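PDB 2BUE: Aac(6')-ib, which probably transfers an acetyl group from acetyl-CoA to the 6'-amino group of aminoglycosides such as kanamycin B, and so confers antibiotic resistance. Local coordinates for residues Leu28-Glu33 against Thr79-Met84; Gly116-Leu121 against Gln153-Pro158; Phe172-Thr177 against Val186-Thr191. The protein carries 2 engineered substitutions. All coordinates share one frame; numbering follows the deposited sequence.

Contact 1: residues Leu28-Glu33 against Thr79-Met84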
loop_
_atom_site.group_PDB
_atom_site.type_symbol
_atom_site.label_atom_id
_atom_site.label_comp_id
_atom_site.label_asym_id
_atom_site.label_seq_id
_atom_site.Cartn_x
_atom_site.Cartn_y
_atom_site.Cartn_z
ATOM N N LEU A 28 -10.054 6.850 -3.474
ATOM C CA LEU A 28 -9.149 7.139 -2.359
ATOM C C LEU A 28 -9.292 8.553 -1.895
ATOM O O LEU A 28 -9.363 9.486 -2.718
ATOM C CB LEU A 28 -7.702 6.919 -2.770
ATOM C CG LEU A 28 -7.388 5.504 -3.259
ATOM C CD1 LEU A 28 -6.192 5.561 -4.183
ATOM C CD2 LEU A 28 -7.170 4.531 -2.097
ATOM N N ARG A 29 -9.307 8.718 -0.578
ATOM C CA ARG A 29 -9.213 10.033 0.030
ATOM C C ARG A 29 -8.065 10.022 1.007
ATOM O O ARG A 29 -7.701 8.953 1.508
ATOM C CB ARG A 29 -10.519 10.371 0.772
ATOM C CG ARG A 29 -10.849 9.456 1.957
ATOM C CD ARG A 29 -12.093 9.973 2.699
ATOM N NE ARG A 29 -12.507 9.121 3.814
ATOM C CZ ARG A 29 -11.928 9.113 5.016
ATOM N NH1 ARG A 29 -10.863 9.896 5.281
ATOM N NH2 ARG A 29 -12.424 8.306 5.950
ATOM N N LEU A 30 -7.501 11.192 1.298
ATOM C CA LEU A 30 -6.489 11.281 2.358
ATOM C C LEU A 30 -7.096 10.819 3.668
ATOM O O LEU A 30 -8.251 11.136 3.980
ATOM C CB LEU A 30 -5.935 12.700 2.545
ATOM C CG LEU A 30 -5.018 13.299 1.488
ATOM C CD1 LEU A 30 -4.709 14.765 1.861
ATOM C CD2 LEU A 30 -3.690 12.502 1.315
ATOM N N MET A 31 -6.320 10.062 4.435
ATOM C CA MET A 31 -6.701 9.762 5.810
ATOM C C MET A 31 -6.456 10.999 6.679
ATOM O O MET A 31 -5.508 11.754 6.445
ATOM C CB MET A 31 -5.843 8.602 6.327
ATOM C CG MET A 31 -6.407 7.999 7.615
ATOM S SD MET A 31 -5.435 6.658 8.286
ATOM C CE MET A 31 -4.060 7.502 9.012
ATOM N N THR A 32 -7.314 11.186 7.672
ATOM C CA THR A 32 -7.158 12.263 8.645
ATOM C C THR A 32 -7.016 11.690 10.048
ATOM O O THR A 32 -7.299 10.499 10.282
ATOM C CB THR A 32 -8.375 13.226 8.615
ATOM O OG1 THR A 32 -9.483 12.614 9.283
ATOM C CG2 THR A 32 -8.785 13.589 7.154
ATOM N N GLU A 33 -6.619 12.547 10.993
ATOM C CA GLU A 33 -6.609 12.153 12.418
ATOM C C GLU A 33 -7.950 11.571 12.918
ATOM O O GLU A 33 -7.966 10.759 13.849
ATOM C CB GLU A 33 -6.170 13.318 13.324
ATOM C CG GLU A 33 -7.138 14.479 13.313
ATOM C CD GLU A 33 -6.667 15.663 14.144
ATOM O OE1 GLU A 33 -5.880 15.463 15.104
ATOM O OE2 GLU A 33 -7.096 16.795 13.823
ATOM N N THR A 79 2.335 8.731 2.876
ATOM C CA THR A 79 1.017 9.359 2.752
ATOM C C THR A 79 -0.087 8.323 2.922
ATOM O O THR A 79 -0.151 7.355 2.148
ATOM C CB THR A 79 0.865 10.048 1.370
ATOM O OG1 THR A 79 1.910 11.012 1.199
ATOM C CG2 THR A 79 -0.500 10.714 1.224
ATOM N N PRO A 80 -0.947 8.509 3.943
ATOM C CA PRO A 80 -2.045 7.570 4.213
ATOM C C PRO A 80 -3.347 7.916 3.510
ATOM O O PRO A 80 -3.732 9.109 3.438
ATOM C CB PRO A 80 -2.224 7.672 5.739
ATOM C CG PRO A 80 -1.921 9.147 6.047
ATOM C CD PRO A 80 -0.884 9.586 4.964
ATOM N N TYR A 81 -4.031 6.876 3.024
ATOM C CA TYR A 81 -5.333 7.007 2.363
ATOM C C TYR A 81 -6.379 6.083 2.989
ATOM O O TYR A 81 -6.031 5.018 3.522
ATOM C CB TYR A 81 -5.245 6.616 0.877
ATOM C CG TYR A 81 -4.107 7.255 0.141
ATOM C CD1 TYR A 81 -4.219 8.547 -0.373
ATOM C CD2 TYR A 81 -2.907 6.566 -0.028
ATOM C CE1 TYR A 81 -3.136 9.147 -1.044
ATOM C CE2 TYR A 81 -1.813 7.134 -0.698
ATOM C CZ TYR A 81 -1.936 8.435 -1.189
ATOM O OH TYR A 81 -0.876 8.986 -1.869
ATOM N N ILE A 82 -7.643 6.486 2.883
ATOM C CA ILE A 82 -8.765 5.601 3.143
ATOM C C ILE A 82 -9.418 5.274 1.801
ATOM O O ILE A 82 -9.713 6.179 1.005
ATOM C CB ILE A 82 -9.800 6.200 4.148
ATOM C CG1 ILE A 82 -9.121 6.476 5.499
ATOM C CG2 ILE A 82 -11.008 5.226 4.268
ATOM C CD1 ILE A 82 -8.600 5.223 6.238
ATOM N N ALA A 83 -9.600 3.978 1.558
ATOM C CA ALA A 83 -10.307 3.490 0.377
ATOM C C ALA A 83 -11.800 3.511 0.640
ATOM O O ALA A 83 -12.268 3.018 1.691
ATOM C CB ALA A 83 -9.848 2.085 0.033
ATOM N N MET A 84 -12.538 4.055 -0.331
ATOM C CA MET A 84 -13.994 4.221 -0.224
ATOM C C MET A 84 -14.737 3.451 -1.315
ATOM O O MET A 84 -14.286 3.402 -2.457
ATOM C CB MET A 84 -14.360 5.703 -0.368
ATOM C CG MET A 84 -13.662 6.641 0.603
ATOM S SD MET A 84 -14.207 6.390 2.299
ATOM C CE MET A 84 -15.959 6.820 2.153
HETATM O O HOH W 1 -3.040 11.893 4.630
#
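The guanidinium of Arg29 lies flat over Ile82, with CZ 3.7 Å from Ile82 CB and that carbon under the centre of its plane. The two side chains run side by side in the same direction. Arg29 CG stands between its own backbone N and carbonyl carbon (chi1 64°), from where it touches Ile82 O, and the chain then extends straight to NE, which makes a weak hydrogen bond to Met84 SD at 3.6 Å. The charge itself is met by Asp35, whose OD2 forms a salt bridge with NH1.

The backbones of the same two residues make an antiparallel hydrogen-bonded pair, Arg29 N to Ile82 O at 3.0 Å and Ile82 N to Arg29 O at 2.8 Å. Past the end of strand 26-30 one more bond follows, Met31 N to Pro80 O at 2.9 Å, with the donor well above the carbonyl plane; a water bridges Pro80 O to Met31 O. Met31 bends at chi3 (76°), bringing CE to 3.8 Å from Pro80 CB, while its CG packs on Ile82 CG1.

Strand 26-30 is the outermost strand at this end of the sheet, paired antiparallel with 78-85. Strand 88-97 flanks 78-85 on its other side; helix 36-43 packs against Met31 and Ile82, whereas Leu28, Tyr81 and Ala83 meet helix 131-144.

Contact 2: residues Gly116-Leu121 against Gln153-Pro158. With RIO (ribostamycin), chain C.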
loop_
_atom_site.group_PDB
_atom_site.type_symbol
_atom_site.label_atom_id
_atom_site.label_comp_id
_atom_site.label_asym_id
_atom_site.label_seq_id
_atom_site.Cartn_x
_atom_site.Cartn_y
_atom_site.Cartn_z
ATOM N N GLY A 116 6.375 3.551 -3.403
ATOM C CA GLY A 116 5.892 2.223 -3.041
ATOM C C GLY A 116 4.503 2.332 -2.448
ATOM O O GLY A 116 4.074 3.417 -2.034
ATOM N N ILE A 117 3.809 1.209 -2.388
ATOM C CA ILE A 117 2.470 1.167 -1.805
ATOM C C ILE A 117 2.310 -0.031 -0.863
ATOM O O ILE A 117 2.988 -1.072 -1.028
ATOM C CB ILE A 117 1.378 1.127 -2.890
ATOM C CG1 ILE A 117 1.563 -0.099 -3.814
ATOM C CG2 ILE A 117 1.416 2.431 -3.735
ATOM C CD1 ILE A 117 0.353 -0.353 -4.768
ATOM N N ASP A 118 1.386 0.134 0.078
ATOM C CA ASP A 118 0.942 -0.966 0.972
ATOM C C ASP A 118 -0.541 -0.737 1.173
ATOM O O ASP A 118 -1.005 0.406 1.134
ATOM C CB ASP A 118 1.638 -0.885 2.329
ATOM C CG ASP A 118 3.152 -0.897 2.222
ATOM O OD1 ASP A 118 3.724 -1.974 1.973
ATOM O OD2 ASP A 118 3.745 0.180 2.396
ATOM N N GLN A 119 -1.310 -1.804 1.359
ATOM C CA GLN A 119 -2.743 -1.618 1.555
ATOM C C GLN A 119 -3.405 -2.835 2.186
ATOM O O GLN A 119 -2.823 -3.929 2.247
ATOM C CB GLN A 119 -3.456 -1.235 0.237
ATOM C CG GLN A 119 -3.708 -2.366 -0.718
ATOM C CD GLN A 119 -2.463 -2.945 -1.290
ATOM O OE1 GLN A 119 -1.551 -2.218 -1.713
ATOM N NE2 GLN A 119 -2.417 -4.279 -1.353
ATOM N N LEU A 120 -4.594 -2.589 2.709
ATOM C CA LEU A 120 -5.380 -3.638 3.355
ATOM C C LEU A 120 -6.869 -3.341 3.146
ATOM O O LEU A 120 -7.284 -2.178 3.060
ATOM C CB LEU A 120 -5.045 -3.725 4.851
ATOM C CG LEU A 120 -5.378 -2.483 5.704
ATOM C CD1 LEU A 120 -6.803 -2.576 6.275
ATOM C CD2 LEU A 120 -4.355 -2.289 6.824
ATOM N N LEU A 121 -7.651 -4.415 3.074
ATOM C CA LEU A 121 -9.107 -4.324 3.076
ATOM C C LEU A 121 -9.634 -4.570 4.495
ATOM O O LEU A 121 -9.281 -5.556 5.154
ATOM C CB LEU A 121 -9.712 -5.370 2.120
ATOM C CG LEU A 121 -9.496 -5.132 0.618
ATOM C CD1 LEU A 121 -10.169 -6.275 -0.192
ATOM C CD2 LEU A 121 -10.031 -3.745 0.228
ATOM N N GLN A 153 6.454 0.538 -6.775
ATOM C CA GLN A 153 6.945 -0.750 -6.254
ATOM C C GLN A 153 6.035 -1.240 -5.152
ATOM O O GLN A 153 5.289 -0.455 -4.518
ATOM C CB GLN A 153 8.379 -0.636 -5.718
ATOM C CG GLN A 153 8.447 0.244 -4.447
ATOM C CD GLN A 153 9.851 0.356 -3.873
ATOM O OE1 GLN A 153 10.844 0.479 -4.608
ATOM N NE2 GLN A 153 9.935 0.364 -2.549
ATOM N N THR A 154 6.091 -2.542 -4.895
ATOM C CA THR A 154 5.494 -3.077 -3.667
ATOM C C THR A 154 6.324 -4.298 -3.243
ATOM O O THR A 154 7.106 -4.798 -4.047
ATOM C CB THR A 154 4.007 -3.410 -3.823
ATOM O OG1 THR A 154 3.415 -3.631 -2.519
ATOM C CG2 THR A 154 3.807 -4.605 -4.739
ATOM N N ASP A 155 6.143 -4.736 -2.002
ATOM C CA ASP A 155 7.074 -5.692 -1.394
ATOM C C ASP A 155 6.355 -6.705 -0.480
ATOM O O ASP A 155 6.695 -6.812 0.708
ATOM C CB ASP A 155 8.198 -4.954 -0.655
ATOM C CG ASP A 155 7.704 -4.210 0.606
ATOM O OD1 ASP A 155 6.512 -3.819 0.640
ATOM O OD2 ASP A 155 8.502 -4.074 1.560
ATOM N N PRO A 156 5.378 -7.453 -1.037
ATOM C CA PRO A 156 4.659 -8.425 -0.216
ATOM C C PRO A 156 5.601 -9.492 0.346
ATOM O O PRO A 156 6.630 -9.792 -0.250
ATOM C CB PRO A 156 3.668 -9.071 -1.197
ATOM C CG PRO A 156 4.314 -8.860 -2.596
ATOM C CD PRO A 156 4.947 -7.476 -2.451
ATOM N N SER A 157 5.237 -10.037 1.504
ATOM C CA SER A 157 5.903 -11.219 2.026
ATOM C C SER A 157 5.835 -12.364 1.004
ATOM O O SER A 157 4.794 -12.563 0.367
ATOM C CB SER A 157 5.151 -11.683 3.269
ATOM O OG SER A 157 5.511 -13.016 3.596
ATOM N N PRO A 158 6.916 -13.163 0.909
ATOM C CA PRO A 158 6.874 -14.366 0.065
ATOM C C PRO A 158 5.730 -15.327 0.460
ATOM O O PRO A 158 5.267 -16.077 -0.389
ATOM C CB PRO A 158 8.236 -15.042 0.342
ATOM C CG PRO A 158 9.134 -13.872 0.786
ATOM C CD PRO A 158 8.216 -13.008 1.593
HETATM O O1 RIO C . 2.629 0.911 8.210
HETATM C C1 RIO C . 3.012 2.262 8.509
HETATM C C2 RIO C . 4.388 2.236 9.186
HETATM O O2 RIO C . 5.181 1.116 8.744
HETATM C C3 RIO C . 5.998 1.515 7.632
HETATM O O3 RIO C . 5.494 0.953 6.403
HETATM C C4 RIO C . 6.505 0.180 5.643
HETATM C C5 RIO C . 7.345 1.091 4.703
HETATM O O4 RIO C . 8.078 2.040 5.458
HETATM C C6 RIO C . 8.301 0.321 3.774
HETATM N N1 RIO C . 8.908 1.280 2.807
HETATM C C7 RIO C . 7.524 -0.771 2.989
HETATM C C8 RIO C . 6.797 -1.718 3.967
HETATM N N2 RIO C . 6.134 -2.794 3.178
HETATM C C9 RIO C . 5.762 -0.929 4.842
HETATM O O5 RIO C . 5.261 -1.901 5.804
HETATM C C10 RIO C . 3.858 -1.794 6.051
HETATM O O6 RIO C . 3.120 -2.522 5.100
HETATM C C11 RIO C . 3.244 -3.987 5.169
HETATM C C12 RIO C . 2.224 -4.550 4.150
HETATM N N3 RIO C . 2.744 -4.425 2.779
HETATM C C13 RIO C . 2.938 -4.511 6.605
HETATM O O7 RIO C . 3.243 -5.926 6.636
HETATM C C14 RIO C . 3.799 -3.750 7.643
HETATM O O8 RIO C . 3.575 -4.219 9.004
HETATM C C15 RIO C . 3.585 -2.233 7.520
HETATM N N4 RIO C . 4.430 -1.476 8.444
HETATM C C16 RIO C . 6.006 3.066 7.650
HETATM O O9 RIO C . 7.352 3.464 7.855
HETATM C C17 RIO C . 5.260 3.447 8.942
HETATM O O10 RIO C . 6.240 3.511 10.015
HETATM O O HOH W 2 5.793 -1.560 -0.544
HETATM O O HOH W 3 3.353 -4.428 0.050
#
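Asp118 and Asp155 converge on one amine of ribostamycin: N2 lies 2.8 Å from Asp118 OD1 and 2.8 Å from Asp155 OD1, with a weak further bond to Asp155 OD2. Asp118 CG is anti to its carbonyl carbon (chi1 -56°) and Asp155 CG between its backbone N and carbonyl carbon (chi1 69°); these settings bring both carboxylates to N2. Asp118 OD1 also accepts from ribostamycin N3 at 2.8 Å. The two OD1 atoms are only 3.6 Å apart, a closeness of like charges that would probably be eased by the amine both bind. One water donates to Asp118 OD1 and lies 2.7 Å from Thr154 OG1.

The strands themselves are joined through Ile117 N and Gln153 O, 3.1 Å apart. Gln153 CG rests against Gly116 CA at 3.5 Å; its amide is held by Tyr187 and Tyr96. Coenzyme A hydrogen-bonds to Gln119 O and Leu121 N.

The parallel strands 114-121 and 151-154 are linked by helix 131-144 in a beta-alpha-beta unit, and they splay apart beyond this pairing, as at the cofactor cleft of GNAT enzymes. Ile117 packs on helix 131-144 and on Tyr167 of helix 161-169, and strand 88-97 borders 114-121.

Contact 3: residues Phe172-Thr177 against Val186-Thr191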
loop_
_atom_site.group_PDB
_atom_site.type_symbol
_atom_site.label_atom_id
_atom_site.label_comp_id
_atom_site.label_asym_id
_atom_site.label_seq_id
_atom_site.Cartn_x
_atom_site.Cartn_y
_atom_site.Cartn_z
ATOM N N PHE A 172 1.452 -5.213 -11.690
ATOM C CA PHE A 172 2.801 -5.309 -11.156
ATOM C C PHE A 172 3.472 -6.586 -11.659
ATOM O O PHE A 172 2.795 -7.576 -11.949
ATOM C CB PHE A 172 2.781 -5.309 -9.620
ATOM C CG PHE A 172 2.505 -3.954 -9.028
ATOM C CD1 PHE A 172 3.573 -3.146 -8.610
ATOM C CD2 PHE A 172 1.187 -3.492 -8.893
ATOM C CE1 PHE A 172 3.342 -1.872 -8.080
ATOM C CE2 PHE A 172 0.946 -2.236 -8.360
ATOM C CZ PHE A 172 2.024 -1.426 -7.951
ATOM N N GLU A 173 4.793 -6.534 -11.780
ATOM C CA GLU A 173 5.568 -7.719 -12.180
ATOM C C GLU A 173 6.589 -8.074 -11.120
ATOM O O GLU A 173 7.321 -7.211 -10.641
ATOM C CB GLU A 173 6.231 -7.494 -13.538
ATOM C CG GLU A 173 5.154 -7.385 -14.637
ATOM C CD GLU A 173 5.682 -7.133 -16.044
ATOM O OE1 GLU A 173 6.920 -7.049 -16.266
ATOM O OE2 GLU A 173 4.821 -7.003 -16.946
ATOM N N ARG A 174 6.625 -9.361 -10.757
ATOM C CA ARG A 174 7.627 -9.860 -9.807
ATOM C C ARG A 174 9.046 -9.728 -10.382
ATOM O O ARG A 174 9.311 -10.148 -11.509
ATOM C CB ARG A 174 7.335 -11.322 -9.416
ATOM C CG ARG A 174 6.128 -11.490 -8.522
ATOM C CD ARG A 174 5.948 -12.951 -8.084
ATOM N NE ARG A 174 4.818 -13.582 -8.758
ATOM C CZ ARG A 174 4.333 -14.791 -8.452
ATOM N NH1 ARG A 174 4.902 -15.538 -7.515
ATOM N NH2 ARG A 174 3.268 -15.254 -9.079
ATOM N N GLN A 175 9.938 -9.124 -9.608
ATOM C CA GLN A 175 11.329 -8.963 -10.003
ATOM C C GLN A 175 12.259 -9.975 -9.351
ATOM O O GLN A 175 13.120 -10.554 -10.016
ATOM C CB GLN A 175 11.809 -7.541 -9.666
ATOM C CG GLN A 175 10.992 -6.458 -10.351
ATOM C CD GLN A 175 10.959 -6.652 -11.851
ATOM O OE1 GLN A 175 12.008 -6.693 -12.506
ATOM N NE2 GLN A 175 9.764 -6.785 -12.407
ATOM N N GLY A 176 12.149 -10.125 -8.044
ATOM C CA GLY A 176 13.020 -11.054 -7.315
ATOM C C GLY A 176 12.885 -10.833 -5.822
ATOM O O GLY A 176 12.069 -10.011 -5.374
ATOM N N THR A 177 13.712 -11.547 -5.060
ATOM C CA THR A 177 13.685 -11.473 -3.623
ATOM C C THR A 177 14.671 -10.435 -3.140
ATOM O O THR A 177 15.850 -10.437 -3.547
ATOM C CB THR A 177 14.016 -12.869 -3.008
ATOM O OG1 THR A 177 13.037 -13.805 -3.483
ATOM C CG2 THR A 177 13.990 -12.823 -1.471
ATOM N N VAL A 186 9.119 -10.122 -1.783
ATOM C CA VAL A 186 9.068 -10.265 -3.234
ATOM C C VAL A 186 8.932 -8.852 -3.803
ATOM O O VAL A 186 7.874 -8.243 -3.680
ATOM C CB VAL A 186 7.920 -11.173 -3.680
ATOM C CG1 VAL A 186 7.850 -11.255 -5.207
ATOM C CG2 VAL A 186 8.121 -12.590 -3.071
ATOM N N TYR A 187 10.013 -8.354 -4.407
ATOM C CA TYR A 187 10.014 -7.005 -4.972
ATOM C C TYR A 187 9.226 -7.022 -6.286
ATOM O O TYR A 187 9.520 -7.803 -7.202
ATOM C CB TYR A 187 11.444 -6.572 -5.222
ATOM C CG TYR A 187 11.534 -5.120 -5.556
ATOM C CD1 TYR A 187 11.146 -4.139 -4.618
ATOM C CD2 TYR A 187 12.002 -4.716 -6.799
ATOM C CE1 TYR A 187 11.243 -2.764 -4.931
ATOM C CE2 TYR A 187 12.089 -3.342 -7.131
ATOM C CZ TYR A 187 11.694 -2.388 -6.201
ATOM O OH TYR A 187 11.758 -1.059 -6.562
ATOM N N MET A 188 8.211 -6.161 -6.372
ATOM C CA MET A 188 7.347 -6.094 -7.554
ATOM C C MET A 188 7.271 -4.654 -8.041
ATOM O O MET A 188 7.225 -3.741 -7.232
ATOM C CB MET A 188 5.934 -6.563 -7.199
ATOM C CG MET A 188 5.921 -8.018 -6.658
ATOM S SD MET A 188 4.259 -8.589 -6.313
ATOM C CE MET A 188 3.561 -8.781 -7.943
ATOM N N VAL A 189 7.209 -4.468 -9.354
ATOM C CA VAL A 189 7.183 -3.107 -9.906
ATOM C C VAL A 189 6.208 -2.968 -11.070
ATOM O O VAL A 189 5.863 -3.945 -11.763
ATOM C CB VAL A 189 8.610 -2.609 -10.334
ATOM C CG1 VAL A 189 9.632 -2.701 -9.206
ATOM C CG2 VAL A 189 9.099 -3.305 -11.608
ATOM N N GLN A 190 5.792 -1.722 -11.297
ATOM C CA GLN A 190 5.016 -1.329 -12.463
ATOM C C GLN A 190 5.580 0.026 -12.917
ATOM O O GLN A 190 5.520 0.992 -12.169
ATOM C CB GLN A 190 3.547 -1.188 -12.084
ATOM C CG GLN A 190 2.655 -0.943 -13.266
ATOM C CD GLN A 190 1.174 -0.993 -12.953
ATOM O OE1 GLN A 190 0.723 -1.385 -11.843
ATOM N NE2 GLN A 190 0.387 -0.633 -13.950
ATOM N N THR A 191 6.158 0.093 -14.118
ATOM C CA THR A 191 6.762 1.340 -14.612
ATOM C C THR A 191 5.702 2.229 -15.262
ATOM O O THR A 191 4.652 1.753 -15.681
ATOM C CB THR A 191 7.845 1.070 -15.686
ATOM O OG1 THR A 191 7.223 0.463 -16.832
ATOM C CG2 THR A 191 8.967 0.145 -15.115
#
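Antiparallel pairing of Glu173 with Val189 and Arg174 with Met188 shifts by one residue before Gly176 meets Tyr187, a beta bulge around Gln175. Gln175 N donates to Tyr187 O at 2.8 Å, and Gly176 O accepts from Tyr187 N at 2.8 Å. The Gln175 chain bends at chi2 (-55°), which turns CD back; NE2 donates to Glu173 O of its own strand at 3.0 Å, from the face of that carbonyl's plane opposite to Val189 N. Two donors thus grip one oxygen, while NE2 also lies 3.6 Å from Val189 CG2 and Gln175 CB approaches the edge of the Tyr187 ring.

On the other face Arg174 and Met188 lie side by side, Arg174 CG being 3.8 Å from Met188 CE and 3.7 Å from Val186 CG1. The guanidinium continues to Glu168, to which NE makes a salt bridge. Phe172, just before the strand, has Gln190 CB over its ring face, a CH-pi contact 4.1 Å from the centroid; Tyr167 meets the same residue edge-to-face.

Thr191, ending the strand, caps helix 192-197 through its hydroxyl. The whole is a bulged beta hairpin at the C-terminal edge of the GNAT sheet, with 183-191 lying between 151-154 and the outermost strand 173-180.

One mixed sheet holds all three contacts, yet each has the chemistry of its position. Contact 2 is the fully buried one, near the centre of the chain, with parallel strands, carboxylates and water facing the antibiotic. Contacts 1 and 3 are partly buried antiparallel pairings at the two outermost strands, on opposite sides of the chain's centre and about 25 Å apart between centres; each has an arginine salt-bridged to a carboxylate outside its own segments. Contacts 2 and 3 touch directly, since strands 151-154 and 183-191 are neighbours and Pro156 packs on Met188. Contact 1 touches neither. Helix 131-144 nevertheless packs against side chains of all three.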